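Local coordinates for protein formate dehydrogenase (Pyrobaculum aerophilum, PDB 1QP8) that binds NADPH and probably reduces 2-oxoacids such as glyoxylate or hydroxypyruvate, at residues Phe53-Thr58 and Met276-Asn281; Val192-Leu197 and Leu221-Glu226; Tyr98-Gln103 and Val117-Ile122; Leu64-Ile69 and Ala295-Tyr300. One frame throughout, in Å; residues are numbered along the deposited sequence.

Interaction 1: residues Phe53-Thr58 and Met276-Asn281; sequences FIQVVT and MEAVRN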
# COMPACT_ATOMS: atom_id res chain seq x y z
N PHE A 53 -35.82 -17.78 -6.22
CA PHE A 53 -34.45 -17.30 -6.38
C PHE A 53 -34.24 -16.02 -5.59
O PHE A 53 -35.13 -15.20 -5.51
CB PHE A 53 -34.13 -17.05 -7.85
CG PHE A 53 -32.71 -16.59 -8.10
CD1 PHE A 53 -31.64 -17.45 -7.92
CD2 PHE A 53 -32.45 -15.29 -8.56
CE1 PHE A 53 -30.33 -17.04 -8.19
CE2 PHE A 53 -31.14 -14.88 -8.83
CZ PHE A 53 -30.09 -15.76 -8.65
N ILE A 54 -33.06 -15.86 -5.00
CA ILE A 54 -32.76 -14.65 -4.24
C ILE A 54 -31.35 -14.17 -4.56
O ILE A 54 -30.37 -14.80 -4.16
CB ILE A 54 -32.84 -14.88 -2.72
CG1 ILE A 54 -34.29 -15.15 -2.30
CG2 ILE A 54 -32.33 -13.67 -1.97
CD1 ILE A 54 -34.48 -15.41 -0.80
N GLN A 55 -31.26 -13.06 -5.29
CA GLN A 55 -29.98 -12.48 -5.66
C GLN A 55 -29.63 -11.44 -4.63
O GLN A 55 -30.37 -10.46 -4.45
CB GLN A 55 -30.04 -11.80 -7.02
CG GLN A 55 -28.74 -11.10 -7.42
CD GLN A 55 -27.59 -12.07 -7.59
OE1 GLN A 55 -27.64 -12.96 -8.46
NE2 GLN A 55 -26.54 -11.92 -6.78
N VAL A 56 -28.50 -11.64 -3.96
CA VAL A 56 -28.04 -10.70 -2.95
C VAL A 56 -26.99 -9.78 -3.57
O VAL A 56 -26.15 -10.22 -4.35
CB VAL A 56 -27.41 -11.43 -1.74
CG1 VAL A 56 -27.08 -10.42 -0.64
CG2 VAL A 56 -28.38 -12.49 -1.21
N VAL A 57 -27.04 -8.51 -3.21
CA VAL A 57 -26.10 -7.52 -3.73
C VAL A 57 -24.72 -7.60 -3.08
O VAL A 57 -23.70 -7.40 -3.74
CB VAL A 57 -26.65 -6.10 -3.50
CG1 VAL A 57 -25.83 -5.08 -4.29
CG2 VAL A 57 -28.11 -6.05 -3.93
N THR A 58 -24.67 -7.89 -1.79
CA THR A 58 -23.40 -7.99 -1.07
C THR A 58 -22.60 -9.24 -1.44
O THR A 58 -23.12 -10.19 -2.03
CB THR A 58 -23.64 -8.02 0.44
OG1 THR A 58 -24.41 -9.19 0.76
CG2 THR A 58 -24.41 -6.78 0.88
N MSE A 276 -25.01 -3.40 -10.54
CA MSE A 276 -25.14 -3.77 -11.93
C MSE A 276 -24.78 -5.23 -12.12
O MSE A 276 -25.46 -5.97 -12.85
CB MSE A 276 -24.30 -2.87 -12.83
CG MSE A 276 -25.02 -1.56 -13.17
SE MSE A 276 -26.78 -1.77 -13.66
CE MSE A 276 -26.66 -3.08 -14.92
N GLU A 277 -23.74 -5.68 -11.44
CA GLU A 277 -23.32 -7.07 -11.56
C GLU A 277 -24.37 -8.01 -11.00
O GLU A 277 -24.57 -9.11 -11.52
CB GLU A 277 -21.99 -7.28 -10.86
CG GLU A 277 -21.01 -7.99 -11.73
CD GLU A 277 -19.60 -7.78 -11.27
OE1 GLU A 277 -19.12 -6.63 -11.35
OE2 GLU A 277 -18.98 -8.77 -10.81
N ALA A 278 -25.06 -7.58 -9.95
CA ALA A 278 -26.10 -8.39 -9.35
C ALA A 278 -27.25 -8.49 -10.35
O ALA A 278 -27.85 -9.55 -10.53
CB ALA A 278 -26.59 -7.75 -8.07
N VAL A 279 -27.54 -7.37 -11.00
CA VAL A 279 -28.62 -7.32 -11.96
C VAL A 279 -28.26 -8.18 -13.16
O VAL A 279 -29.14 -8.77 -13.79
CB VAL A 279 -28.91 -5.88 -12.42
CG1 VAL A 279 -29.92 -5.89 -13.54
CG2 VAL A 279 -29.47 -5.07 -11.27
N ARG A 280 -26.97 -8.28 -13.47
CA ARG A 280 -26.59 -9.11 -14.61
C ARG A 280 -26.73 -10.59 -14.31
O ARG A 280 -27.13 -11.37 -15.16
CB ARG A 280 -25.17 -8.80 -15.07
CG ARG A 280 -25.01 -7.35 -15.49
CD ARG A 280 -23.84 -7.11 -16.41
NE ARG A 280 -23.48 -5.70 -16.42
CZ ARG A 280 -22.73 -5.11 -15.49
NH1 ARG A 280 -22.24 -5.83 -14.48
NH2 ARG A 280 -22.48 -3.81 -15.56
N ASN A 281 -26.44 -10.97 -13.07
CA ASN A 281 -26.52 -12.36 -12.69
C ASN A 281 -27.96 -12.83 -12.60
O ASN A 281 -28.30 -13.98 -12.92
CB ASN A 281 -25.83 -12.56 -11.35
CG ASN A 281 -25.53 -14.02 -11.07
OD1 ASN A 281 -24.89 -14.69 -11.87
ND2 ASN A 281 -26.00 -14.51 -9.92
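Strand 54-55 of a small parallel beta sheet packs here against helix 268-286, inside the domain that members of the D-2-hydroxyacid dehydrogenase family carry beside their Rossmann domain. Gln55 carries the polar part of the contact. Its CB points toward the helix, and CG, anti to the backbone N (chi1 176°), lies 3.6 Å from Ala278 O and 4.0 Å from Ala278 CB. The chain then bends at chi2, bringing CD near Ala278 O as well. At the tip the two amide atoms part company. OE1 accepts a nearly straight hydrogen bond from Asn281 ND2 at 2.7 Å, the donor lying on a lone pair in the carbonyl plane although the two amide planes stand 77° apart. NE2 turns back to its own segment and donates to Val56 O. A leucine here would remove this acceptor and would probably loosen the join between strand and helix. Beyond the strand, Ala278 CB sits 4.4 Å from Val57 CA. The other end of the Asn281 amide is held too, OD1 accepting from the backbone N of Arg292. Asn281 ND2 also lies at the edge of the Phe53 ring, near its plane.

Interaction 2: residues Val192-Leu197 and Leu221-Glu226; sequences VKYQHL and LRILKE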
# COMPACT_ATOMS: atom_id res chain seq x y z
N VAL A 192 -9.89 -18.55 13.48
CA VAL A 192 -8.61 -18.04 13.94
C VAL A 192 -8.74 -17.78 15.42
O VAL A 192 -9.63 -17.03 15.83
CB VAL A 192 -8.23 -16.72 13.26
CG1 VAL A 192 -7.00 -16.15 13.92
CG2 VAL A 192 -7.97 -16.93 11.78
N LYS A 193 -7.87 -18.38 16.22
CA LYS A 193 -7.91 -18.20 17.67
C LYS A 193 -6.58 -17.72 18.24
O LYS A 193 -5.54 -17.80 17.57
CB LYS A 193 -8.35 -19.49 18.36
CG LYS A 193 -9.69 -20.00 17.86
CD LYS A 193 -10.40 -20.89 18.88
N TYR A 194 -6.64 -17.21 19.47
CA TYR A 194 -5.45 -16.70 20.15
C TYR A 194 -4.22 -17.54 19.85
O TYR A 194 -3.19 -17.04 19.39
CB TYR A 194 -5.68 -16.66 21.66
CG TYR A 194 -4.43 -16.29 22.41
CD1 TYR A 194 -3.96 -14.98 22.40
CD2 TYR A 194 -3.66 -17.26 23.03
CE1 TYR A 194 -2.74 -14.65 22.99
CE2 TYR A 194 -2.45 -16.94 23.62
CZ TYR A 194 -1.99 -15.64 23.59
OH TYR A 194 -0.78 -15.35 24.16
N GLN A 195 -4.34 -18.83 20.12
CA GLN A 195 -3.28 -19.79 19.90
C GLN A 195 -2.70 -19.68 18.49
O GLN A 195 -1.48 -19.71 18.32
CB GLN A 195 -3.83 -21.19 20.14
CG GLN A 195 -5.33 -21.25 19.94
CD GLN A 195 -5.96 -22.48 20.53
OE1 GLN A 195 -5.66 -23.60 20.13
NE2 GLN A 195 -6.85 -22.29 21.51
N HIS A 196 -3.57 -19.55 17.50
CA HIS A 196 -3.13 -19.44 16.11
C HIS A 196 -2.43 -18.10 15.88
O HIS A 196 -1.31 -18.06 15.36
CB HIS A 196 -4.31 -19.59 15.17
CG HIS A 196 -5.21 -20.73 15.53
ND1 HIS A 196 -6.30 -20.58 16.36
CD2 HIS A 196 -5.15 -22.04 15.22
CE1 HIS A 196 -6.88 -21.75 16.55
NE2 HIS A 196 -6.20 -22.66 15.87
N LEU A 197 -3.09 -17.02 16.29
CA LEU A 197 -2.53 -15.68 16.15
C LEU A 197 -1.14 -15.65 16.77
O LEU A 197 -0.19 -15.11 16.18
CB LEU A 197 -3.43 -14.68 16.86
CG LEU A 197 -4.82 -14.41 16.30
CD1 LEU A 197 -5.62 -13.55 17.28
CD2 LEU A 197 -4.68 -13.70 14.96
N LEU A 221 -8.22 -9.53 21.27
CA LEU A 221 -8.08 -8.63 22.39
C LEU A 221 -6.91 -9.06 23.27
O LEU A 221 -6.06 -8.26 23.65
CB LEU A 221 -9.38 -8.67 23.19
CG LEU A 221 -9.88 -7.48 23.99
CD1 LEU A 221 -9.75 -6.18 23.21
CD2 LEU A 221 -11.34 -7.77 24.32
N ARG A 222 -6.86 -10.35 23.56
CA ARG A 222 -5.82 -10.86 24.41
C ARG A 222 -4.43 -10.70 23.85
O ARG A 222 -3.53 -10.24 24.54
CB ARG A 222 -6.06 -12.32 24.73
CG ARG A 222 -4.83 -12.99 25.26
CD ARG A 222 -5.10 -14.40 25.69
NE ARG A 222 -3.84 -15.09 25.87
CZ ARG A 222 -3.70 -16.24 26.52
NH1 ARG A 222 -4.76 -16.83 27.06
NH2 ARG A 222 -2.50 -16.79 26.62
N ILE A 223 -4.22 -11.11 22.60
CA ILE A 223 -2.88 -10.99 22.05
C ILE A 223 -2.50 -9.53 21.90
O ILE A 223 -1.33 -9.17 22.06
CB ILE A 223 -2.73 -11.71 20.69
CG1 ILE A 223 -1.24 -11.86 20.38
CG2 ILE A 223 -3.40 -10.92 19.58
CD1 ILE A 223 -0.95 -12.56 19.08
N LEU A 224 -3.47 -8.67 21.60
CA LEU A 224 -3.19 -7.26 21.45
C LEU A 224 -2.68 -6.71 22.76
O LEU A 224 -1.76 -5.90 22.77
CB LEU A 224 -4.43 -6.49 21.03
CG LEU A 224 -4.63 -6.46 19.52
CD1 LEU A 224 -6.04 -5.97 19.20
CD2 LEU A 224 -3.57 -5.58 18.91
N LYS A 225 -3.27 -7.16 23.87
CA LYS A 225 -2.84 -6.70 25.19
C LYS A 225 -1.52 -7.31 25.65
O LYS A 225 -0.95 -6.88 26.65
CB LYS A 225 -3.89 -7.02 26.25
CG LYS A 225 -5.10 -6.11 26.23
CD LYS A 225 -6.21 -6.68 27.09
CE LYS A 225 -7.44 -5.80 27.07
NZ LYS A 225 -8.65 -6.50 27.62
N GLU A 226 -1.04 -8.32 24.93
CA GLU A 226 0.22 -8.96 25.29
C GLU A 226 1.36 -8.50 24.40
O GLU A 226 2.47 -8.28 24.88
CB GLU A 226 0.12 -10.48 25.17
CG GLU A 226 -0.97 -11.13 25.98
CD GLU A 226 -0.83 -12.63 25.97
OE1 GLU A 226 -0.21 -13.15 25.01
OE2 GLU A 226 -1.34 -13.29 26.90
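The phenol ring of Tyr194 reaches from helix 194-197 across to helix 217-226, where Arg222 lies over one of its faces. Tyr194 CG is anti to the backbone N (chi1 174°), which carries the ring toward the second helix. Arg222, with CG also anti to its backbone N and an extended chain, crosses the ring at about a right angle. Its CD makes a CH-pi contact 3.6 Å from the centroid of the Tyr194 ring, and the guanidinium adds a cation-pi contact, its plane inclined 41° to the ring. At the ring edge the hydroxyl meets Glu226: Tyr194 OH donates to Glu226 OE1 at a modelled 2.4 Å, from above the carboxylate plane, which stands nearly perpendicular to the ring. Glu226 OE2 also forms a salt bridge with Arg222 NE at 3.2 Å, one turn back on the helix, so both residues that hold the tyrosine are tied to each other. An alanine here would take away both the ring face and the hydroxyl, and would probably weaken the hold between the two helices. Beside this polar group the contact turns apolar. Ile223 CB approaches Tyr194 CE1 to 3.7 Å, while Ile223 CD1 packs against Leu197 CB. Ile223 also touches Phe230. The arrangement is packing between two helices of the Rossmann-type NAD(P)-binding domain, away from the annotated cofactor sites.

Interaction 3: residues Tyr98-Gln103 and Val117-Ile122; sequences YKRIIQ and VEIPLI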
# COMPACT_ATOMS: atom_id res chain seq x y z
N TYR A 98 2.28 -1.47 8.66
CA TYR A 98 3.46 -2.27 8.35
C TYR A 98 4.70 -1.44 8.09
O TYR A 98 5.70 -1.60 8.76
CB TYR A 98 3.21 -3.17 7.15
CG TYR A 98 4.22 -4.30 7.02
CD1 TYR A 98 4.08 -5.47 7.76
CD2 TYR A 98 5.31 -4.19 6.17
CE1 TYR A 98 4.99 -6.51 7.64
CE2 TYR A 98 6.24 -5.22 6.04
CZ TYR A 98 6.08 -6.38 6.78
OH TYR A 98 7.01 -7.40 6.69
N LYS A 99 4.65 -0.56 7.10
CA LYS A 99 5.81 0.26 6.80
C LYS A 99 5.95 1.39 7.83
O LYS A 99 6.73 2.34 7.64
CB LYS A 99 5.71 0.83 5.38
CG LYS A 99 5.59 -0.23 4.30
CD LYS A 99 6.84 -1.08 4.19
CE LYS A 99 7.91 -0.38 3.37
NZ LYS A 99 9.22 -1.11 3.40
N ARG A 100 5.18 1.27 8.91
CA ARG A 100 5.22 2.24 10.01
C ARG A 100 4.89 3.68 9.59
O ARG A 100 5.37 4.64 10.21
CB ARG A 100 6.60 2.19 10.65
CG ARG A 100 7.22 0.78 10.74
CD ARG A 100 6.89 0.05 12.04
NE ARG A 100 6.10 -1.16 11.85
CZ ARG A 100 6.42 -2.35 12.37
NH1 ARG A 100 7.53 -2.49 13.10
NH2 ARG A 100 5.63 -3.40 12.18
N ILE A 101 4.09 3.85 8.55
CA ILE A 101 3.73 5.19 8.10
C ILE A 101 2.92 5.94 9.18
O ILE A 101 3.26 7.07 9.56
CB ILE A 101 2.88 5.16 6.82
CG1 ILE A 101 3.67 4.51 5.67
CG2 ILE A 101 2.46 6.56 6.45
CD1 ILE A 101 4.82 5.35 5.16
N ILE A 102 1.86 5.30 9.66
CA ILE A 102 1.02 5.91 10.68
C ILE A 102 1.81 6.30 11.91
O ILE A 102 1.69 7.42 12.40
CB ILE A 102 -0.10 4.99 11.14
CG1 ILE A 102 -1.18 4.88 10.08
CG2 ILE A 102 -0.72 5.54 12.40
CD1 ILE A 102 -2.28 3.92 10.46
N GLN A 103 2.60 5.36 12.41
CA GLN A 103 3.40 5.61 13.61
C GLN A 103 4.41 6.75 13.44
O GLN A 103 4.44 7.67 14.25
CB GLN A 103 4.08 4.33 14.11
CG GLN A 103 4.38 3.29 13.05
CD GLN A 103 3.18 2.43 12.68
OE1 GLN A 103 3.03 1.30 13.15
NE2 GLN A 103 2.32 2.96 11.81
N VAL A 117 12.60 3.54 15.20
CA VAL A 117 11.77 2.40 14.79
C VAL A 117 12.26 1.85 13.46
O VAL A 117 12.36 2.59 12.48
CB VAL A 117 10.29 2.79 14.58
CG1 VAL A 117 9.46 1.56 14.28
CG2 VAL A 117 9.75 3.52 15.78
N GLU A 118 12.56 0.56 13.39
CA GLU A 118 13.01 0.00 12.12
C GLU A 118 11.82 -0.30 11.22
O GLU A 118 10.77 -0.76 11.68
CB GLU A 118 13.86 -1.26 12.32
CG GLU A 118 14.43 -1.80 11.01
CD GLU A 118 15.66 -2.67 11.19
OE1 GLU A 118 15.59 -3.68 11.91
OE2 GLU A 118 16.70 -2.33 10.59
N ILE A 119 12.00 -0.02 9.94
CA ILE A 119 10.96 -0.23 8.95
C ILE A 119 11.05 -1.62 8.34
O ILE A 119 12.02 -1.97 7.68
CB ILE A 119 11.07 0.85 7.89
CG1 ILE A 119 10.82 2.19 8.58
CG2 ILE A 119 10.07 0.61 6.76
CD1 ILE A 119 10.84 3.38 7.69
N PRO A 120 10.03 -2.46 8.58
CA PRO A 120 10.01 -3.82 8.05
C PRO A 120 9.99 -3.82 6.55
O PRO A 120 9.56 -2.85 5.93
CB PRO A 120 8.69 -4.39 8.57
CG PRO A 120 8.49 -3.66 9.84
CD PRO A 120 8.88 -2.23 9.45
N LEU A 121 10.48 -4.90 5.96
CA LEU A 121 10.46 -5.01 4.52
C LEU A 121 9.42 -6.07 4.19
O LEU A 121 9.13 -6.93 5.01
CB LEU A 121 11.84 -5.40 3.99
CG LEU A 121 12.55 -4.28 3.20
CD1 LEU A 121 12.46 -2.97 3.96
CD2 LEU A 121 14.00 -4.66 2.97
N ILE A 122 8.83 -5.97 3.02
CA ILE A 122 7.84 -6.94 2.61
C ILE A 122 8.60 -8.04 1.87
O ILE A 122 8.36 -9.24 2.07
CB ILE A 122 6.77 -6.26 1.72
CG1 ILE A 122 5.71 -5.63 2.63
CG2 ILE A 122 6.16 -7.25 0.73
CD1 ILE A 122 4.60 -4.95 1.92
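Pro120 touches two flat groups, the Tyr98 ring and the Arg100 guanidinium. Its CB sits over one face of the Tyr98 ring, in a CH-pi contact 4.0 Å from the centroid. Its CG lies over the middle of one face of the guanidinium, 3.5 Å from Arg100 CZ. At the edge of the tyrosine, Leu121 O receives a hydrogen bond from Tyr98 OH at 2.7 Å, the donor standing above the carbonyl plane. Ile122 CG1 comes obliquely to the same ring, 3.5 Å from Tyr98 CE2. Tyr98 CG is anti to the backbone N (chi1 -164°), and this sends the hydroxyl to the far end of the loop. The contact lies in the Rossmann-type NAD(P)-binding domain, where the chain passes from helix 83-98 to helix 101-109 and segment 117-122 returns alongside that junction before strand 126-130. Arg100, at the N-cap position of the second helix, has a chain bent at chi2 and chi3; its CD touches Val117 CG1 at 3.7 Å, and NE is hydrogen-bonded to Pro97 O. Lys99 is bent at the same two torsions, and its NZ donates to Pro120 O at 3.1 Å in the carbonyl plane. The same NZ forms a salt bridge with Glu88 of the second subunit, whose carboxylate also accepts from the backbone N of Ile122. Leu121 packs on Val270 of that second subunit.

Interaction 4: residues Leu64-Ile69 and Ala295-Tyr300; sequences LPWESI and AKREDY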
# COMPACT_ATOMS: atom_id res chain seq x y z
N LEU A 64 -27.97 -13.33 6.06
CA LEU A 64 -29.30 -13.81 5.69
C LEU A 64 -29.92 -14.75 6.71
O LEU A 64 -29.24 -15.63 7.25
CB LEU A 64 -29.24 -14.55 4.36
CG LEU A 64 -28.82 -13.80 3.10
CD1 LEU A 64 -28.83 -14.81 1.95
CD2 LEU A 64 -29.80 -12.66 2.81
N PRO A 65 -31.23 -14.60 6.96
CA PRO A 65 -31.96 -15.44 7.91
C PRO A 65 -31.57 -16.91 7.80
O PRO A 65 -31.28 -17.56 8.79
CB PRO A 65 -33.40 -15.25 7.51
CG PRO A 65 -33.44 -13.88 7.00
CD PRO A 65 -32.15 -13.73 6.21
N TRP A 66 -31.58 -17.42 6.58
CA TRP A 66 -31.23 -18.81 6.32
C TRP A 66 -32.19 -19.78 6.99
O TRP A 66 -32.75 -20.66 6.32
CB TRP A 66 -29.80 -19.12 6.76
CG TRP A 66 -28.80 -18.71 5.74
CD1 TRP A 66 -27.76 -17.84 5.91
CD2 TRP A 66 -28.74 -19.13 4.36
NE1 TRP A 66 -27.07 -17.68 4.72
CE2 TRP A 66 -27.65 -18.46 3.76
CE3 TRP A 66 -29.52 -20.01 3.59
CZ2 TRP A 66 -27.31 -18.63 2.41
CZ3 TRP A 66 -29.18 -20.18 2.24
CH2 TRP A 66 -28.08 -19.49 1.67
N GLU A 67 -32.40 -19.64 8.29
CA GLU A 67 -33.31 -20.54 8.97
C GLU A 67 -34.75 -20.23 8.60
O GLU A 67 -35.67 -20.94 9.00
CB GLU A 67 -33.11 -20.48 10.50
CG GLU A 67 -33.71 -19.27 11.21
CD GLU A 67 -32.88 -18.00 11.06
OE1 GLU A 67 -31.64 -18.07 11.21
OE2 GLU A 67 -33.47 -16.92 10.82
N SER A 68 -34.94 -19.17 7.83
CA SER A 68 -36.29 -18.79 7.42
C SER A 68 -36.46 -18.84 5.91
O SER A 68 -37.54 -18.53 5.40
CB SER A 68 -36.64 -17.40 7.94
OG SER A 68 -37.09 -17.46 9.29
N ILE A 69 -35.40 -19.23 5.21
CA ILE A 69 -35.43 -19.35 3.76
C ILE A 69 -35.72 -20.79 3.39
O ILE A 69 -34.90 -21.67 3.64
CB ILE A 69 -34.07 -19.01 3.10
CG1 ILE A 69 -33.69 -17.56 3.38
CG2 ILE A 69 -34.13 -19.29 1.60
CD1 ILE A 69 -32.25 -17.25 3.02
N ALA A 295 -25.18 -20.08 -3.61
CA ALA A 295 -24.77 -20.47 -2.27
C ALA A 295 -25.04 -21.93 -1.98
O ALA A 295 -26.03 -22.51 -2.44
CB ALA A 295 -25.50 -19.63 -1.25
N LYS A 296 -24.13 -22.53 -1.22
CA LYS A 296 -24.26 -23.92 -0.80
C LYS A 296 -24.86 -23.80 0.60
O LYS A 296 -24.16 -23.49 1.56
CB LYS A 296 -22.88 -24.57 -0.76
CG LYS A 296 -22.88 -26.00 -0.31
CD LYS A 296 -21.46 -26.55 -0.30
CE LYS A 296 -21.44 -27.92 0.35
NZ LYS A 296 -20.11 -28.58 0.26
N ARG A 297 -26.17 -24.01 0.71
CA ARG A 297 -26.87 -23.87 1.99
C ARG A 297 -26.20 -24.45 3.23
O ARG A 297 -26.09 -23.76 4.23
CB ARG A 297 -28.28 -24.45 1.86
CG ARG A 297 -29.24 -24.01 2.95
CD ARG A 297 -30.56 -24.76 2.85
NE ARG A 297 -31.51 -24.35 3.88
CZ ARG A 297 -32.28 -23.26 3.81
NH1 ARG A 297 -32.22 -22.46 2.75
NH2 ARG A 297 -33.10 -22.98 4.81
N GLU A 298 -25.74 -25.69 3.18
CA GLU A 298 -25.12 -26.26 4.38
C GLU A 298 -23.92 -25.49 4.93
O GLU A 298 -23.55 -25.68 6.08
CB GLU A 298 -24.74 -27.73 4.18
CG GLU A 298 -23.56 -27.97 3.29
CD GLU A 298 -23.12 -29.41 3.34
OE1 GLU A 298 -22.19 -29.79 2.60
OE2 GLU A 298 -23.73 -30.17 4.13
N ASP A 299 -23.31 -24.64 4.11
CA ASP A 299 -22.19 -23.84 4.58
C ASP A 299 -22.69 -22.91 5.68
O ASP A 299 -21.92 -22.45 6.50
CB ASP A 299 -21.58 -23.00 3.46
CG ASP A 299 -20.60 -23.79 2.61
OD1 ASP A 299 -20.27 -24.93 3.00
OD2 ASP A 299 -20.16 -23.26 1.56
N TYR A 300 -23.99 -22.64 5.69
CA TYR A 300 -24.58 -21.78 6.70
C TYR A 300 -25.60 -22.57 7.50
O TYR A 300 -26.09 -22.09 8.53
CB TYR A 300 -25.28 -20.57 6.07
CG TYR A 300 -24.47 -19.87 5.00
CD1 TYR A 300 -24.39 -20.39 3.71
CD2 TYR A 300 -23.74 -18.72 5.30
CE1 TYR A 300 -23.62 -19.78 2.74
CE2 TYR A 300 -22.96 -18.10 4.33
CZ TYR A 300 -22.90 -18.64 3.06
OH TYR A 300 -22.12 -18.05 2.10
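The backbone of 64-69 folds into a type I beta turn from Trp66 to Ile69, and across from it residues 297-299 take helical torsions without regular helix bonds. Trp66 CB points toward this second segment, and CG lies anti to the carbonyl carbon (chi1 -82°). Tyr300 lies over one face in an offset stack: its ring centroid is 4.5 Å from that of the five-membered ring of Trp66, the planes 15° apart. Tyr300 CB joins in from above the same indole face with a CH-pi contact. On the opposite face lie Leu64 CB and Ile69 CD1, so the indole is held between both segments. Its NE1, beneath Tyr300 CG, donates to Leu61 O. The rim of the six-membered ring meets Ala295 CB, 3.9 Å from Trp66 CH2, and Arg297 NH1, near the ring plane and 3.7 Å from Trp66 CE3. The Arg297 chain runs extended past the indole, its guanidinium turned 82° from it. There Arg297 NH2 donates to Ile69 O at 2.5 Å, nearly along the C=O axis, while a weak bond from NH1 shares the same oxygen. Together they hold the tip of the arginine at the end of the turn. The C-terminal tail is thereby laid against the non-Rossmann domain beside the cofactor cleft: the Tyr300 side chain is about 4 Å from that of Asn185, an NADPH-binding residue.

Overall arrangement
From the N terminus, the chain first supplies residues 53-58 and 64-69, whose partners come more than 200 residues later. Interaction 3 closes the shortest loop, joining the start of helix 101-109 to the segment before strand 126-130 at the subunit interface. Interaction 2 follows in series, linking two helices of the Rossmann domain. The chain then returns: helix 268-286 closes interaction 1, and the tail 295-300 closes interaction 4. These two long loops cross, and both enclose interactions 2 and 3. Interactions 1 and 4 touch through Val56 and Leu64, whereas interactions 1 and 3 lie on opposite sides of the chain's centre, their centres about 40 Å apart.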